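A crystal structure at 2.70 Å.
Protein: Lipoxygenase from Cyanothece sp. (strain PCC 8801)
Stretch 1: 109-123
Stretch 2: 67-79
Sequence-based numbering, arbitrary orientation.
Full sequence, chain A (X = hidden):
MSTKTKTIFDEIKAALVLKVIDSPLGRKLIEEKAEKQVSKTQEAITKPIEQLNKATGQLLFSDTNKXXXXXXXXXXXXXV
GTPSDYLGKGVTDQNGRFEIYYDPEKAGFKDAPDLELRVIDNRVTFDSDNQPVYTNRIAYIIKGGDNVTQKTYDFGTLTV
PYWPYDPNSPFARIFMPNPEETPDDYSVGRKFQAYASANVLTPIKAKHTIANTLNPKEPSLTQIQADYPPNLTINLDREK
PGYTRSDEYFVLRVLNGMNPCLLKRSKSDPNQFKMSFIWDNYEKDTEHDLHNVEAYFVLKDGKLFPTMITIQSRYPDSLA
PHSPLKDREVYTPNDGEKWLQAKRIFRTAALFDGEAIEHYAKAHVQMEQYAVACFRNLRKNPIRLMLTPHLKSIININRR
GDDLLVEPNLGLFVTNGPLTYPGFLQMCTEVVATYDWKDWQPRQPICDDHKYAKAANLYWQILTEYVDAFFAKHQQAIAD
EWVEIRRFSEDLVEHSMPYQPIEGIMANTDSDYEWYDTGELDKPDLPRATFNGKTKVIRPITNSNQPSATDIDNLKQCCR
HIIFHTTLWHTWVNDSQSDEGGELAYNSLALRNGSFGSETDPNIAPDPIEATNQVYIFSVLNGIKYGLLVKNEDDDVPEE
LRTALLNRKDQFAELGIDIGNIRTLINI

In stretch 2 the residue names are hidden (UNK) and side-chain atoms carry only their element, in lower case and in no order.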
# COMPACT_ATOMS: atom_id res chain seq x y z
N PHE A 109 41.05 2.90 26.95
CA PHE A 109 41.62 4.22 27.22
C PHE A 109 41.36 4.71 28.65
O PHE A 109 42.29 5.20 29.31
CB PHE A 109 41.08 5.25 26.22
CG PHE A 109 41.60 5.07 24.81
CD1 PHE A 109 42.48 4.04 24.50
CD2 PHE A 109 41.21 5.93 23.80
CE1 PHE A 109 42.96 3.88 23.21
CE2 PHE A 109 41.69 5.78 22.51
CZ PHE A 109 42.56 4.75 22.21
N LYS A 110 40.13 4.59 29.12
CA LYS A 110 39.75 5.17 30.41
C LYS A 110 39.62 4.14 31.53
O LYS A 110 39.74 2.94 31.32
CB LYS A 110 38.43 5.92 30.29
CG LYS A 110 37.26 5.04 29.93
CD LYS A 110 36.64 5.48 28.63
CE LYS A 110 36.09 4.30 27.87
NZ LYS A 110 35.19 3.50 28.74
N ASP A 111 39.35 4.66 32.72
CA ASP A 111 39.29 3.85 33.93
C ASP A 111 37.91 3.26 34.16
O ASP A 111 37.77 2.21 34.79
CB ASP A 111 39.69 4.69 35.14
CG ASP A 111 40.97 5.47 34.91
OD1 ASP A 111 41.90 4.93 34.26
OD2 ASP A 111 41.05 6.63 35.37
N ALA A 112 36.89 3.94 33.64
CA ALA A 112 35.51 3.50 33.80
C ALA A 112 34.67 3.90 32.60
O ALA A 112 34.79 5.01 32.09
CB ALA A 112 34.92 4.09 35.08
N PRO A 113 33.81 2.98 32.14
CA PRO A 113 32.94 3.28 31.00
C PRO A 113 31.87 4.34 31.28
O PRO A 113 31.33 4.42 32.38
CB PRO A 113 32.28 1.92 30.69
CG PRO A 113 32.46 1.11 31.93
CD PRO A 113 33.74 1.56 32.54
N ASP A 114 31.60 5.17 30.27
CA ASP A 114 30.47 6.09 30.27
C ASP A 114 29.39 5.49 29.39
O ASP A 114 29.46 5.57 28.16
CB ASP A 114 30.89 7.48 29.78
CG ASP A 114 32.01 8.08 30.61
OD1 ASP A 114 32.10 7.75 31.81
OD2 ASP A 114 32.80 8.88 30.05
N LEU A 115 28.38 4.91 30.02
CA LEU A 115 27.48 3.98 29.34
C LEU A 115 26.54 4.60 28.31
O LEU A 115 26.15 5.76 28.41
CB LEU A 115 26.66 3.20 30.37
CG LEU A 115 27.49 2.18 31.15
CD1 LEU A 115 26.61 1.39 32.11
CD2 LEU A 115 28.23 1.24 30.20
N GLU A 116 26.19 3.78 27.33
CA GLU A 116 25.29 4.12 26.24
C GLU A 116 24.59 2.85 25.79
O GLU A 116 25.24 1.86 25.46
CB GLU A 116 26.04 4.76 25.08
CG GLU A 116 25.33 4.65 23.73
CD GLU A 116 26.11 5.29 22.59
OE1 GLU A 116 26.52 4.57 21.66
OE2 GLU A 116 26.32 6.53 22.63
N LEU A 117 23.26 2.87 25.80
CA LEU A 117 22.49 1.68 25.44
C LEU A 117 21.91 1.80 24.04
O LEU A 117 21.23 2.77 23.72
CB LEU A 117 21.37 1.46 26.46
CG LEU A 117 20.74 0.07 26.46
CD1 LEU A 117 21.75 -0.97 26.93
CD2 LEU A 117 19.49 0.07 27.34
N ARG A 118 22.17 0.80 23.20
CA ARG A 118 21.65 0.82 21.84
C ARG A 118 20.55 -0.22 21.63
O ARG A 118 20.73 -1.40 21.93
CB ARG A 118 22.78 0.58 20.83
CG ARG A 118 23.89 1.61 20.90
CD ARG A 118 24.78 1.54 19.67
NE ARG A 118 25.98 2.36 19.83
CZ ARG A 118 26.97 2.41 18.95
NH1 ARG A 118 26.90 1.70 17.83
NH2 ARG A 118 28.03 3.17 19.18
N VAL A 119 19.42 0.25 21.13
CA VAL A 119 18.34 -0.61 20.69
C VAL A 119 18.62 -0.97 19.24
O VAL A 119 18.75 -0.08 18.38
CB VAL A 119 16.95 0.05 20.82
CG1 VAL A 119 15.86 -0.94 20.47
CG2 VAL A 119 16.75 0.59 22.24
N ILE A 120 18.69 -2.27 18.98
CA ILE A 120 19.12 -2.82 17.70
C ILE A 120 18.00 -3.51 16.92
O ILE A 120 17.33 -4.42 17.42
CB ILE A 120 20.28 -3.83 17.91
CG1 ILE A 120 21.42 -3.18 18.68
CG2 ILE A 120 20.78 -4.37 16.57
CD1 ILE A 120 22.01 -1.98 17.99
N ASP A 121 17.82 -3.06 15.68
CA ASP A 121 16.88 -3.64 14.73
C ASP A 121 17.61 -4.69 13.89
O ASP A 121 18.84 -4.75 13.94
CB ASP A 121 16.31 -2.54 13.83
CG ASP A 121 14.88 -2.79 13.44
OD1 ASP A 121 14.52 -3.96 13.20
OD2 ASP A 121 14.12 -1.80 13.35
N ASN A 122 16.88 -5.49 13.12
CA ASN A 122 17.53 -6.32 12.10
C ASN A 122 16.57 -6.93 11.07
O ASN A 122 15.44 -7.29 11.38
CB ASN A 122 18.34 -7.45 12.75
CG ASN A 122 17.49 -8.56 13.30
OD1 ASN A 122 17.14 -9.50 12.59
ND2 ASN A 122 17.15 -8.47 14.58
N ARG A 123 17.06 -7.04 9.84
CA ARG A 123 16.35 -7.72 8.76
C ARG A 123 16.96 -9.10 8.53
O ARG A 123 18.16 -9.29 8.70
CB ARG A 123 16.40 -6.89 7.48
CG ARG A 123 16.02 -5.44 7.66
CD ARG A 123 16.11 -4.67 6.35
NE ARG A 123 15.48 -3.36 6.46
CZ ARG A 123 15.43 -2.46 5.48
NH1 ARG A 123 14.83 -1.29 5.69
NH2 ARG A 123 15.99 -2.71 4.31
N UNK A 67 5.54 -3.32 27.00
CA UNK A 67 6.95 -3.73 26.95
C UNK A 67 7.48 -3.88 25.53
O UNK A 67 6.79 -4.42 24.67
c UNK A 67 4.71 -4.30 27.72
c UNK A 67 5.52 -5.55 27.64
c UNK A 67 6.94 -5.09 27.66
N UNK A 68 8.69 -3.37 25.30
CA UNK A 68 9.41 -3.60 24.05
C UNK A 68 10.12 -4.95 24.15
O UNK A 68 11.22 -5.05 24.69
c UNK A 68 11.01 -2.39 22.38
c UNK A 68 12.12 -1.35 22.33
c UNK A 68 10.41 -2.48 23.78
c UNK A 68 9.94 -2.05 21.37
N UNK A 69 9.47 -5.98 23.63
CA UNK A 69 9.85 -7.36 23.91
C UNK A 69 10.82 -7.96 22.91
O UNK A 69 10.75 -7.69 21.71
c UNK A 69 7.76 -8.88 21.58
n UNK A 69 6.81 -8.35 20.74
c UNK A 69 8.59 -8.22 23.95
c UNK A 69 6.26 -7.31 21.33
c UNK A 69 7.77 -8.13 22.70
n UNK A 69 6.82 -7.14 22.51
N UNK A 70 11.73 -8.79 23.42
CA UNK A 70 12.62 -9.61 22.60
C UNK A 70 13.40 -8.81 21.57
O UNK A 70 13.59 -9.26 20.44
o UNK A 70 11.07 -11.42 24.06
c UNK A 70 10.92 -11.49 22.84
n UNK A 70 9.97 -12.23 22.28
c UNK A 70 11.83 -10.72 21.90
N UNK A 71 13.84 -7.62 21.96
CA UNK A 71 14.61 -6.79 21.05
C UNK A 71 16.06 -6.73 21.53
O UNK A 71 16.33 -6.75 22.73
c UNK A 71 14.01 -5.37 20.93
c UNK A 71 14.33 -4.52 22.16
c UNK A 71 13.55 -3.60 19.18
c UNK A 71 14.47 -4.70 19.63
N UNK A 72 16.99 -6.70 20.58
CA UNK A 72 18.40 -6.79 20.92
C UNK A 72 18.92 -5.47 21.46
O UNK A 72 18.58 -4.39 20.96
o UNK A 72 20.91 -8.58 17.85
c UNK A 72 19.23 -7.24 19.71
c UNK A 72 19.83 -9.13 18.13
c UNK A 72 19.10 -8.72 19.40
o UNK A 72 19.31 -10.01 17.41
N UNK A 73 19.75 -5.57 22.49
CA UNK A 73 20.36 -4.41 23.12
C UNK A 73 21.87 -4.55 23.15
O UNK A 73 22.39 -5.63 23.43
c UNK A 73 17.75 -3.06 23.68
c UNK A 73 18.76 -3.16 24.81
c UNK A 73 18.06 -3.49 26.12
c UNK A 73 19.82 -4.23 24.54
N UNK A 74 22.57 -3.46 22.86
CA UNK A 74 24.02 -3.47 22.93
C UNK A 74 24.52 -2.40 23.90
O UNK A 74 24.09 -1.25 23.86
c UNK A 74 24.33 -4.37 20.54
o UNK A 74 25.41 -3.01 18.89
o UNK A 74 24.95 -5.08 18.34
c UNK A 74 24.94 -4.14 19.16
c UNK A 74 24.63 -3.25 21.54
N UNK A 75 25.41 -2.79 24.80
CA UNK A 75 26.02 -1.84 25.72
C UNK A 75 27.32 -1.31 25.12
O UNK A 75 28.22 -2.07 24.80
c UNK A 75 24.99 -2.63 27.86
c UNK A 75 26.29 -2.46 27.10
c UNK A 75 27.27 -1.60 27.88
N UNK A 76 27.38 0.01 24.97
CA UNK A 76 28.54 0.67 24.39
C UNK A 76 29.08 1.73 25.33
O UNK A 76 28.34 2.30 26.13
c UNK A 76 28.15 -0.90 20.02
c UNK A 76 30.03 0.58 20.40
c UNK A 76 30.58 0.09 19.22
c UNK A 76 28.79 0.08 20.81
n UNK A 76 26.97 -1.21 20.64
c UNK A 76 26.85 -0.46 21.79
c UNK A 76 27.94 0.34 21.94
c UNK A 76 28.71 -1.39 18.84
c UNK A 76 29.93 -0.89 18.46
c UNK A 76 28.18 1.31 23.05
N UNK A 77 30.37 2.01 25.22
CA UNK A 77 30.92 3.20 25.83
C UNK A 77 30.91 4.34 24.83
O UNK A 77 31.55 4.25 23.77
c UNK A 77 32.95 4.21 26.92
c UNK A 77 32.34 2.96 26.33
o UNK A 77 32.85 4.38 28.15
o UNK A 77 33.51 5.03 26.17
N UNK A 78 30.18 5.40 25.17
CA UNK A 78 30.20 6.63 24.41
C UNK A 78 31.28 7.54 24.97
O UNK A 78 31.29 7.86 26.16
n UNK A 78 27.09 9.07 27.33
c UNK A 78 27.71 10.09 27.92
c UNK A 78 28.33 7.55 25.87
n UNK A 78 28.59 10.81 27.23
c UNK A 78 28.84 7.32 24.46
c UNK A 78 27.31 8.66 25.95
n UNK A 78 27.45 10.40 29.18
N UNK A 79 32.22 7.94 24.12
CA UNK A 79 33.25 8.87 24.53
C UNK A 79 33.23 10.09 23.61
O UNK A 79 33.00 9.96 22.40
o UNK A 79 34.01 7.19 22.48
c UNK A 79 34.63 8.20 24.53
o UNK A 79 35.62 6.23 23.62
c UNK A 79 34.76 7.13 23.47

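Position 67 has three side-chain carbons that close a ring onto its own backbone nitrogen, far from stretch 1; it is P67. Position 68 carries four carbons forked at the second, and one branch end lies 4.2 Å from V119 CG1, which identifies L68. At position 69 one carbon leads to a five-membered ring of three carbons and two nitrogens, out of reach of stretch 1: H69. Position 70 has two carbons, the second bearing one oxygen and one nitrogen, and touches nothing on stretch 1. This is N70.

Position 71 shows four carbons forked at the first, with one arm two carbons long; the end of that arm comes within 3.8 Å of V119 CG1, so the residue is I71. Position 72 has three carbons, the third carrying two oxygens, and its CB lies 4.0 Å from I120 CB; it is E72. Four carbons forked at the second mark position 73, where the branch ends pack against V119 and L117: L73. Position 74 repeats the pattern of three carbons ending in two oxygens, with its second carbon 3.7 Å from I120 CG1, and is E74.

Position 75 has one carbon carrying two more, which meet L115 and L117; this is V75. At position 76 one carbon leads to fused five- and six-membered rings of eight carbons and one nitrogen, lying flat under the R118 guanidinium. Only tryptophan fits, W76, and its NE1 donates to E74 OE1 at 3.0 Å. Position 77 has two carbons, the second with two oxygens, one of them 2.6 Å from K110 NZ: D77. Position 78 runs through three carbons and a nitrogen to a carbon bearing two nitrogens, with its CB 3.2 Å from E116 OE2. It is R78. Position 79 has two carbons, the second carrying two oxygens, without close contact to stretch 1, and is the poorly ordered D79.

The strands pair antiparallel, with R118 N to E74 O and E74 N to R118 O both at 2.9 Å. L117 and V119 share one sheet face with V75 and L73, forming an apolar layer. On the other face, R118 stacks on W76, the planes 4° apart, while R118 NE bonds to E116 OE1 at 2.9 Å; this salt bridge helps hold the guanidinium over the indole. From the end of the paired region, where D77 lies opposite L115 in the register, D77 OD2 reaches the loop that precedes the strand: it accepts from D114 N and forms a salt bridge with K110 NZ, both at 2.6 Å, so one carboxylate oxygen ties the loop to the sheet.

Stretch 2 67-79: PLHNIELEVWDRD
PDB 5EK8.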